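Local coordinates for protein internalin C2 (Listeria monocytogenes serotype 4b str. F2365, PDB 4FHO) that probably mediates adhesion to or invasion of host cells as a listerial internalin built on a leucine-rich-repeat scaffold, at residues 60-65 against 85-90; 72-77 against 91-96. One frame throughout, in Å; residues are numbered along the deposited sequence. Where two conformers were deposited one is given.

Interaction 1: residues 60-65 against 85-90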
# COMPACT_ATOMS: atom_id res chain seq x y z
N THR A 60 -15.29 -1.01 -9.50
CA THR A 60 -14.68 -2.04 -10.36
C THR A 60 -13.64 -1.52 -11.34
O THR A 60 -12.91 -2.31 -11.90
CB THR A 60 -15.74 -2.85 -11.12
OG1 THR A 60 -16.51 -2.00 -11.98
CG2 THR A 60 -16.65 -3.52 -10.15
N THR A 61 -13.60 -0.21 -11.58
CA THR A 61 -12.59 0.41 -12.44
C THR A 61 -12.28 1.82 -11.96
O THR A 61 -13.19 2.56 -11.57
CB THR A 61 -13.03 0.44 -13.92
OG1 THR A 61 -12.05 1.16 -14.69
CG2 THR A 61 -14.38 1.12 -14.08
N ILE A 62 -11.00 2.17 -12.02
CA ILE A 62 -10.52 3.50 -11.63
C ILE A 62 -10.14 4.36 -12.84
O ILE A 62 -9.40 5.32 -12.69
CB ILE A 62 -9.38 3.43 -10.58
CG1 ILE A 62 -8.14 2.70 -11.11
CG2 ILE A 62 -9.95 2.80 -9.29
CD1 ILE A 62 -6.92 2.81 -10.21
N GLU A 63 -10.66 4.02 -14.02
CA GLU A 63 -10.57 4.88 -15.20
C GLU A 63 -11.00 6.31 -14.85
O GLU A 63 -12.01 6.51 -14.17
CB GLU A 63 -11.44 4.33 -16.35
CG GLU A 63 -11.48 5.17 -17.62
CD GLU A 63 -10.11 5.43 -18.22
OE1 GLU A 63 -9.20 4.58 -18.06
OE2 GLU A 63 -9.95 6.50 -18.84
N GLY A 64 -10.22 7.29 -15.30
CA GLY A 64 -10.43 8.70 -14.98
C GLY A 64 -9.48 9.25 -13.93
O GLY A 64 -9.26 10.46 -13.89
N ILE A 65 -8.96 8.38 -13.06
CA ILE A 65 -8.03 8.78 -11.99
C ILE A 65 -6.76 9.44 -12.54
O ILE A 65 -6.21 10.33 -11.88
CB ILE A 65 -7.70 7.59 -11.02
CG1 ILE A 65 -7.34 8.09 -9.63
CG2 ILE A 65 -6.56 6.72 -11.55
CD1 ILE A 65 -8.55 8.47 -8.82
N THR A 85 -3.68 0.36 -13.93
CA THR A 85 -3.06 1.14 -15.02
C THR A 85 -3.32 2.66 -14.97
O THR A 85 -2.40 3.44 -15.21
CB THR A 85 -3.40 0.50 -16.40
OG1 THR A 85 -2.78 -0.79 -16.46
CG2 THR A 85 -2.91 1.35 -17.58
N PRO A 86 -4.56 3.10 -14.61
CA PRO A 86 -4.84 4.54 -14.51
C PRO A 86 -4.03 5.34 -13.47
O PRO A 86 -3.93 6.57 -13.60
CB PRO A 86 -6.33 4.57 -14.14
CG PRO A 86 -6.87 3.35 -14.80
CD PRO A 86 -5.81 2.32 -14.54
N LEU A 87 -3.46 4.66 -12.46
CA LEU A 87 -2.52 5.27 -11.50
C LEU A 87 -1.09 5.54 -11.99
O LEU A 87 -0.40 6.32 -11.34
CB LEU A 87 -2.37 4.38 -10.23
CG LEU A 87 -3.57 4.09 -9.36
CD1 LEU A 87 -3.21 3.17 -8.21
CD2 LEU A 87 -4.11 5.41 -8.85
N LYS A 88 -0.67 4.94 -13.12
CA LYS A 88 0.77 4.81 -13.52
C LYS A 88 1.60 6.06 -13.44
O LYS A 88 2.77 6.00 -13.09
CB LYS A 88 0.89 4.43 -15.00
CG LYS A 88 0.84 2.97 -15.40
CD LYS A 88 1.23 2.79 -16.87
CE LYS A 88 0.38 3.61 -17.84
NZ LYS A 88 0.09 2.94 -19.13
N ASN A 89 1.02 7.15 -13.93
CA ASN A 89 1.74 8.42 -14.13
C ASN A 89 1.45 9.47 -13.05
O ASN A 89 1.92 10.60 -13.16
CB ASN A 89 1.45 8.99 -15.52
CG ASN A 89 1.88 8.05 -16.64
OD1 ASN A 89 2.85 7.31 -16.53
ND2 ASN A 89 1.15 8.10 -17.74
N LEU A 90 0.71 9.09 -12.02
CA LEU A 90 0.50 9.97 -10.86
C LEU A 90 1.83 10.16 -10.14
O LEU A 90 2.52 9.18 -9.83
CB LEU A 90 -0.53 9.40 -9.89
CG LEU A 90 -1.99 9.23 -10.39
CD1 LEU A 90 -2.89 8.76 -9.27
CD2 LEU A 90 -2.54 10.51 -10.99
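Two successive connecting loops of the leucine-rich-repeat solenoid stack here, away from the parallel sheet. Residues 60-65 follow strand 51-53 and form a type II beta turn from I62 to I65; residues 85-90 follow strand 73-75 and begin with a 3-10 turn at 85-87. No hydrogen bond joins 60-65 to 85-90, so their contact is apolar packing.

The packing centres on P86, which lies against the I62-I65 turn with its CB 3.5 Å from I62 O and its CG near E63 N. I65 puts CG2 between its own N and carbonyl carbon, the crowded position, with CG1 anti to N (chi1 -152°). I65 CG2 presses on P86 CB at 3.4 Å, tighter than usual for two carbons, and lies 3.3 Å from P86 O. I62 crosses the proline obliquely, CG1 standing 4.0 Å from P86 CG, and its extended chain carries CD1 on to L87 CG at 3.7 Å, roughly at right angles. L74 of strand 73-75 touches I65 and L87, and L76 just beyond the strand touches I62.

The polar part lies within 60-65 and holds its backbone turns. T61 OG1 accepts from E63 N at 3.2 Å with an N-H...O angle of 169°, an ST turn. G64 adopts a positive phi (103°) at the turn's third position, as type II turns favour. The E63 chain, bent at chi2, brings OE1 to 4.2 Å from P86 CG, while OE2 is hydrogen-bonded to Q66 NE2. The beta turn itself is closed by I65 N donating to I62 O at 3.1 Å.

Interaction 2: residues 72-77 against 91-96; sequences IGLELK and TKITEL
The carboxylates of E75 and E95 lie nearly parallel, their planes 19° apart, on one face of two adjoining strands in the parallel sheet of a leucine-rich-repeat solenoid, opposite the face that carries L74 and L96. E95 OE2 rests on E75 CG at 3.2 Å and approaches the L74 carbonyl oxygen, another acceptor. E75 OE2 and E95 OE1, two acceptors of like charge, stand 3.3 Å apart. With E97 also close by, the cluster of negative charge would be expected to favour a raised pKa, and E95 was modelled in two conformers. Its bent chain passes beside G73, which has no side chain on that face.

The backbone is parallel, pairing G73 with E95 and L74 with L96. I72 O does double duty, gripped in its carbonyl plane by two consecutive N-H groups: T94 N at 2.8 Å, directed at a lone pair, and E95 N at 3.1 Å. One step along, L74 N returns a bond to E95 O of 2.9 Å. T94 OG1 adds only a weak bond to I72 O, while I72 CG2 lies alongside that hydroxyl.

On the opposite face, L74 and L96 adopt the same shape, CG anti to the backbone N in both (chi1 -170° and -177°), so they lie side by side and point the same way into the core of the coil. Such stacked leucines from consecutive turns are the hallmark of this fold. I93, CG1 anti to its backbone N, brings CD1 to 3.9 Å from L74 CB.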
# COMPACT_ATOMS: atom_id res chain seq x y z
N ILE A 72 -3.08 13.17 -3.68
CA ILE A 72 -2.15 12.87 -2.59
C ILE A 72 -2.54 11.57 -1.86
O ILE A 72 -1.67 10.76 -1.56
CB ILE A 72 -2.08 14.06 -1.59
CG1 ILE A 72 -1.31 15.24 -2.22
CG2 ILE A 72 -1.38 13.69 -0.29
CD1 ILE A 72 -1.43 16.53 -1.45
N GLY A 73 -3.83 11.40 -1.58
CA GLY A 73 -4.36 10.22 -0.86
C GLY A 73 -5.46 9.54 -1.64
O GLY A 73 -6.38 10.21 -2.11
N LEU A 74 -5.38 8.22 -1.78
CA LEU A 74 -6.40 7.43 -2.46
C LEU A 74 -6.80 6.26 -1.56
O LEU A 74 -5.98 5.41 -1.25
CB LEU A 74 -5.88 6.95 -3.83
CG LEU A 74 -6.89 6.32 -4.80
CD1 LEU A 74 -8.12 7.19 -5.06
CD2 LEU A 74 -6.18 5.98 -6.09
N GLU A 75 -8.07 6.25 -1.14
CA GLU A 75 -8.60 5.29 -0.19
C GLU A 75 -9.64 4.47 -0.96
O GLU A 75 -10.76 4.95 -1.21
CB GLU A 75 -9.20 6.01 1.02
CG GLU A 75 -8.18 6.84 1.80
CD GLU A 75 -8.77 7.61 2.98
OE1 GLU A 75 -10.00 7.90 3.00
OE2 GLU A 75 -7.99 7.95 3.89
N LEU A 76 -9.26 3.25 -1.33
CA LEU A 76 -10.09 2.37 -2.16
C LEU A 76 -10.23 0.98 -1.57
O LEU A 76 -10.47 0.00 -2.31
CB LEU A 76 -9.53 2.33 -3.58
CG LEU A 76 -9.60 3.63 -4.39
CD1 LEU A 76 -8.85 3.52 -5.72
CD2 LEU A 76 -11.03 4.09 -4.64
N LYS A 77 -10.14 0.88 -0.24
CA LYS A 77 -10.32 -0.37 0.50
C LYS A 77 -11.67 -1.06 0.19
O LYS A 77 -12.70 -0.40 0.07
CB LYS A 77 -10.15 -0.17 2.03
CG LYS A 77 -10.47 -1.38 2.90
CD LYS A 77 -10.09 -1.18 4.37
CE LYS A 77 -10.17 -2.50 5.12
NZ LYS A 77 -10.19 -2.33 6.60
N THR A 91 2.19 11.42 -9.89
CA THR A 91 3.51 11.80 -9.35
C THR A 91 3.50 12.34 -7.92
O THR A 91 4.58 12.45 -7.34
CB THR A 91 4.17 12.84 -10.28
OG1 THR A 91 3.35 14.01 -10.35
CG2 THR A 91 4.36 12.25 -11.70
N LYS A 92 2.33 12.66 -7.35
CA LYS A 92 2.19 13.23 -5.99
C LYS A 92 1.42 12.37 -4.96
O LYS A 92 1.25 12.80 -3.83
CB LYS A 92 1.54 14.62 -6.10
CG LYS A 92 2.40 15.61 -6.86
CD LYS A 92 1.77 17.00 -6.91
CE LYS A 92 2.51 17.89 -7.89
NZ LYS A 92 1.65 19.05 -8.24
N ILE A 93 0.98 11.16 -5.35
CA ILE A 93 0.29 10.24 -4.43
C ILE A 93 1.28 9.78 -3.35
O ILE A 93 2.37 9.32 -3.68
CB ILE A 93 -0.40 9.05 -5.19
CG1 ILE A 93 -1.19 8.15 -4.22
CG2 ILE A 93 0.60 8.20 -5.95
CD1 ILE A 93 -2.19 7.25 -4.92
N THR A 94 0.93 10.01 -2.08
CA THR A 94 1.73 9.54 -0.91
C THR A 94 1.06 8.43 -0.07
O THR A 94 1.74 7.73 0.66
CB THR A 94 2.12 10.70 0.04
OG1 THR A 94 0.96 11.28 0.63
CG2 THR A 94 2.89 11.79 -0.70
N GLU A 95 -0.27 8.32 -0.18
CA GLU A 95 -1.08 7.37 0.57
C GLU A 95 -1.95 6.62 -0.43
O GLU A 95 -2.79 7.22 -1.10
CB GLU A 95 -1.94 8.11 1.60
CG GLU A 95 -2.87 7.23 2.42
CD GLU A 95 -4.36 7.51 2.18
OE1 GLU A 95 -4.92 8.42 2.84
OE2 GLU A 95 -4.97 6.80 1.36
N LEU A 96 -1.72 5.31 -0.55
CA LEU A 96 -2.51 4.44 -1.44
C LEU A 96 -3.04 3.23 -0.65
O LEU A 96 -2.26 2.43 -0.17
CB LEU A 96 -1.65 3.99 -2.62
CG LEU A 96 -2.30 3.14 -3.70
CD1 LEU A 96 -3.56 3.77 -4.30
CD2 LEU A 96 -1.24 2.88 -4.76

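Along the chain the segments alternate, 60-65, 72-77, 85-90, 91-96, so interactions 1 and 2 bind the same two neighbouring coils of the solenoid at different points of their circuit. Interaction 2 joins strand 73-75 to strand 95-97 in the parallel sheet; interaction 1 joins the loops that precede those strands. Their centres are 11 Å apart and the apolar core bridges them: L87 CD2 meets L74 CD2 at 3.5 Å, and I62 CG2 meets L76 CD1 at 3.8 Å. The example illustrates how a repeat protein grows by stacking, with hydrogen bonds fixing the register on the strand side and apolar packing joining the loops behind it.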